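26S proteasome regulatory subunit RPN10 (Schizosaccharomyces pombe, PDB 2X5N) protects ubiquitin chains from disassembly by deubiquitinating enzymes, and so promotes protein degradation. Local coordinates at residues A[27-38]-A[177-188]. Residues are numbered along the deposited sequence; the frame is centred on the assembly and turned at random.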
# COMPACT_ATOMS: atom_id res chain seq x y z
N ALA A 27 9.16 0.72 -10.14
CA ALA A 27 7.96 0.02 -10.56
C ALA A 27 6.76 0.31 -9.69
O ALA A 27 5.64 0.54 -10.12
CB ALA A 27 8.19 -1.44 -10.82
N GLN A 28 7.06 0.26 -8.40
CA GLN A 28 6.10 0.56 -7.37
C GLN A 28 5.67 2.02 -7.50
O GLN A 28 4.48 2.35 -7.41
CB GLN A 28 6.74 0.25 -5.99
CG GLN A 28 6.18 1.01 -4.85
CD GLN A 28 6.99 0.75 -3.62
OE1 GLN A 28 6.58 0.02 -2.74
NE2 GLN A 28 8.19 1.33 -3.58
N LYS A 29 6.64 2.91 -7.65
CA LYS A 29 6.35 4.36 -7.70
C LYS A 29 5.32 4.73 -8.79
O LYS A 29 4.41 5.53 -8.55
CB LYS A 29 7.64 5.16 -7.89
CG LYS A 29 7.51 6.64 -7.64
CD LYS A 29 8.84 7.34 -7.88
CE LYS A 29 8.75 8.83 -7.63
NZ LYS A 29 9.95 9.52 -8.16
N ASP A 30 5.43 4.11 -9.97
CA ASP A 30 4.44 4.32 -11.03
C ASP A 30 3.05 3.74 -10.65
O ASP A 30 2.01 4.29 -10.97
CB ASP A 30 4.90 3.68 -12.35
CG ASP A 30 6.02 4.45 -13.05
OD1 ASP A 30 6.53 5.43 -12.49
OD2 ASP A 30 6.39 4.06 -14.19
N THR A 31 3.04 2.62 -9.94
CA THR A 31 1.81 1.98 -9.48
C THR A 31 1.07 2.85 -8.43
O THR A 31 -0.16 2.91 -8.40
CB THR A 31 2.11 0.60 -8.92
OG1 THR A 31 2.86 -0.11 -9.90
CG2 THR A 31 0.85 -0.14 -8.62
N VAL A 32 1.83 3.54 -7.59
CA VAL A 32 1.24 4.45 -6.60
C VAL A 32 0.36 5.50 -7.29
O VAL A 32 -0.75 5.80 -6.83
CB VAL A 32 2.36 5.14 -5.77
CG1 VAL A 32 1.78 6.27 -4.89
CG2 VAL A 32 3.07 4.11 -4.89
N HIS A 33 0.82 6.04 -8.40
CA HIS A 33 0.08 7.09 -9.08
C HIS A 33 -1.25 6.53 -9.57
O HIS A 33 -2.29 7.19 -9.50
CB HIS A 33 0.91 7.68 -10.24
CG HIS A 33 0.45 9.03 -10.69
ND1 HIS A 33 1.19 9.85 -11.53
CD2 HIS A 33 -0.64 9.75 -10.40
CE1 HIS A 33 0.54 10.99 -11.73
NE2 HIS A 33 -0.60 10.96 -11.06
N MET A 34 -1.23 5.30 -10.06
CA MET A 34 -2.45 4.65 -10.53
C MET A 34 -3.47 4.44 -9.41
O MET A 34 -4.64 4.72 -9.59
CB MET A 34 -2.08 3.34 -11.26
CG MET A 34 -3.24 2.51 -11.77
SD MET A 34 -4.10 1.51 -10.54
CE MET A 34 -2.80 0.38 -10.05
N ILE A 35 -3.00 3.95 -8.27
CA ILE A 35 -3.86 3.73 -7.10
C ILE A 35 -4.46 5.07 -6.63
O ILE A 35 -5.65 5.18 -6.36
CB ILE A 35 -3.06 3.09 -5.95
CG1 ILE A 35 -2.57 1.69 -6.31
CG2 ILE A 35 -3.93 2.99 -4.68
CD1 ILE A 35 -3.68 0.70 -6.60
N PHE A 36 -3.60 6.06 -6.50
CA PHE A 36 -4.00 7.43 -6.18
C PHE A 36 -5.14 7.95 -7.02
O PHE A 36 -6.16 8.42 -6.54
CB PHE A 36 -2.80 8.37 -6.11
CG PHE A 36 -3.09 9.75 -5.64
CD1 PHE A 36 -2.80 10.11 -4.32
CD2 PHE A 36 -3.61 10.71 -6.49
CE1 PHE A 36 -3.00 11.40 -3.88
CE2 PHE A 36 -3.83 12.01 -6.03
CZ PHE A 36 -3.52 12.34 -4.74
N ASN A 37 -4.94 7.82 -8.32
CA ASN A 37 -5.95 8.28 -9.27
C ASN A 37 -7.22 7.47 -9.18
O ASN A 37 -8.30 8.02 -9.29
CB ASN A 37 -5.39 8.28 -10.70
CG ASN A 37 -4.44 9.43 -10.95
OD1 ASN A 37 -4.26 10.32 -10.10
ND2 ASN A 37 -3.79 9.41 -12.11
N GLN A 38 -7.12 6.17 -8.94
CA GLN A 38 -8.33 5.36 -8.72
C GLN A 38 -9.15 5.97 -7.57
O GLN A 38 -10.36 6.18 -7.69
CB GLN A 38 -7.95 3.90 -8.44
CG GLN A 38 -9.13 2.91 -8.30
CD GLN A 38 -9.73 2.86 -6.90
OE1 GLN A 38 -9.06 2.51 -5.94
NE2 GLN A 38 -11.01 3.22 -6.79
N LEU A 177 4.74 -3.29 -13.78
CA LEU A 177 3.94 -3.56 -12.59
C LEU A 177 2.67 -2.73 -12.55
O LEU A 177 1.61 -3.23 -12.20
CB LEU A 177 4.80 -3.30 -11.35
CG LEU A 177 4.13 -3.55 -9.99
CD1 LEU A 177 3.70 -5.01 -9.84
CD2 LEU A 177 5.04 -3.14 -8.87
N SER A 178 2.78 -1.47 -12.92
CA SER A 178 1.62 -0.59 -12.85
C SER A 178 0.50 -1.10 -13.75
O SER A 178 -0.66 -1.09 -13.37
CB SER A 178 1.99 0.85 -13.20
OG SER A 178 2.56 0.93 -14.49
N ASP A 179 0.85 -1.56 -14.94
CA ASP A 179 -0.14 -2.10 -15.87
C ASP A 179 -0.77 -3.36 -15.29
O ASP A 179 -1.97 -3.54 -15.34
CB ASP A 179 0.49 -2.41 -17.23
CG ASP A 179 0.92 -1.14 -17.96
OD1 ASP A 179 0.26 -0.11 -17.80
OD2 ASP A 179 1.92 -1.19 -18.70
N LEU A 180 0.06 -4.25 -14.76
CA LEU A 180 -0.44 -5.50 -14.19
C LEU A 180 -1.36 -5.25 -12.99
O LEU A 180 -2.41 -5.87 -12.88
CB LEU A 180 0.74 -6.39 -13.82
CG LEU A 180 1.50 -6.89 -15.05
CD1 LEU A 180 2.85 -7.46 -14.63
CD2 LEU A 180 0.68 -7.95 -15.79
N VAL A 181 -0.98 -4.35 -12.10
CA VAL A 181 -1.85 -4.02 -10.97
C VAL A 181 -3.12 -3.29 -11.46
O VAL A 181 -4.21 -3.46 -10.90
CB VAL A 181 -1.11 -3.22 -9.89
CG1 VAL A 181 -2.05 -2.90 -8.75
CG2 VAL A 181 0.11 -3.99 -9.38
N ASN A 182 -2.99 -2.47 -12.48
CA ASN A 182 -4.17 -1.82 -13.03
C ASN A 182 -5.16 -2.85 -13.57
O ASN A 182 -6.37 -2.59 -13.57
CB ASN A 182 -3.78 -0.81 -14.12
CG ASN A 182 -4.92 0.11 -14.50
OD1 ASN A 182 -5.64 0.61 -13.66
ND2 ASN A 182 -5.08 0.36 -15.79
N GLN A 183 -4.67 -4.03 -13.97
CA GLN A 183 -5.47 -5.12 -14.51
C GLN A 183 -6.00 -6.06 -13.43
O GLN A 183 -6.65 -7.07 -13.72
CB GLN A 183 -4.61 -5.94 -15.50
CG GLN A 183 -4.21 -5.18 -16.78
CD GLN A 183 -2.99 -5.77 -17.51
OE1 GLN A 183 -2.69 -6.96 -17.41
NE2 GLN A 183 -2.28 -4.92 -18.24
N SER A 184 -5.68 -5.73 -12.18
CA SER A 184 -6.10 -6.54 -11.03
C SER A 184 -7.38 -5.99 -10.43
O SER A 184 -7.85 -4.94 -10.84
CB SER A 184 -5.01 -6.53 -9.95
OG SER A 184 -5.03 -5.35 -9.15
N PRO A 185 -7.91 -6.68 -9.40
CA PRO A 185 -9.09 -6.15 -8.72
C PRO A 185 -9.04 -4.75 -8.15
O PRO A 185 -10.06 -4.11 -7.92
CB PRO A 185 -9.51 -7.25 -7.73
CG PRO A 185 -8.88 -8.49 -8.25
CD PRO A 185 -7.57 -8.02 -8.91
N ILE A 186 -7.82 -4.32 -7.84
CA ILE A 186 -7.64 -3.00 -7.26
C ILE A 186 -7.28 -1.93 -8.28
O ILE A 186 -7.02 -0.80 -7.92
CB ILE A 186 -6.63 -3.01 -6.08
CG1 ILE A 186 -5.19 -3.22 -6.55
CG2 ILE A 186 -7.03 -4.08 -5.07
CD1 ILE A 186 -4.16 -3.16 -5.43
N GLY A 187 -7.30 -2.28 -9.56
CA GLY A 187 -6.99 -1.33 -10.60
C GLY A 187 -8.12 -0.35 -10.88
O GLY A 187 -9.17 -0.36 -10.26
N GLN A 188 -7.90 0.52 -11.86
CA GLN A 188 -8.83 1.60 -12.12
C GLN A 188 -10.13 1.15 -12.77
O GLN A 188 -11.17 1.73 -12.50
CB GLN A 188 -8.17 2.65 -12.99
CG GLN A 188 -7.03 3.36 -12.29
CD GLN A 188 -6.32 4.34 -13.18
OE1 GLN A 188 -5.40 3.98 -13.93
NE2 GLN A 188 -6.74 5.60 -13.13
O HOH W 1 5.24 -0.01 -12.92
O HOH W 2 5.10 2.05 -15.42
O HOH W 3 -6.90 0.83 -5.70
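Thr31 of helix 24-42 packs against Ser178 and Val181 of helix 177-182, joining the first and last helices of the von Willebrand factor A fold on one face of its sheet. The short helical segments run 38° from parallel with axes 8.4 Å apart, and the Thr31 and Ser178 CA atoms lie only 4.2 Å from each other.

The apolar contacts follow the helix face. Thr31 carries CG2 anti to its own nitrogen, which brings this methyl across Val181 at about a right angle, 3.9 Å from Val181 CB. Met34, its chain bent at chi2 (-79°) and chi3, delivers CE to Val181 CG1 at 3.6 Å, while its sulfur lies beside Asn182. Further along, the CD1 ends of Ile35 and Ile186 meet, and Ile186 continues onto strand 136-143 through Asp139 and Ile141.

Polar links between the segments run through water. One water donates to Ala27 O and accepts from Ser178 N, and another donates to both Gln38 OE1 and Ile186 O. Thr31 OG1 instead bonds back to Ala27 O, 2.9 Å away, and packs against Ser178 CA. A valine in place of Thr31 has no hydroxyl, and Ala27 O would probably be left with only the water and the weak bond from the backbone N of that residue.

Beyond the helix end, Ser184 OG accepts from Ile186 N in an ST turn. Asn182 OD1, flanking the Met34 sulfur, receives Gln188 N at 2.9 Å with a nearly straight N-H...O angle of 167°.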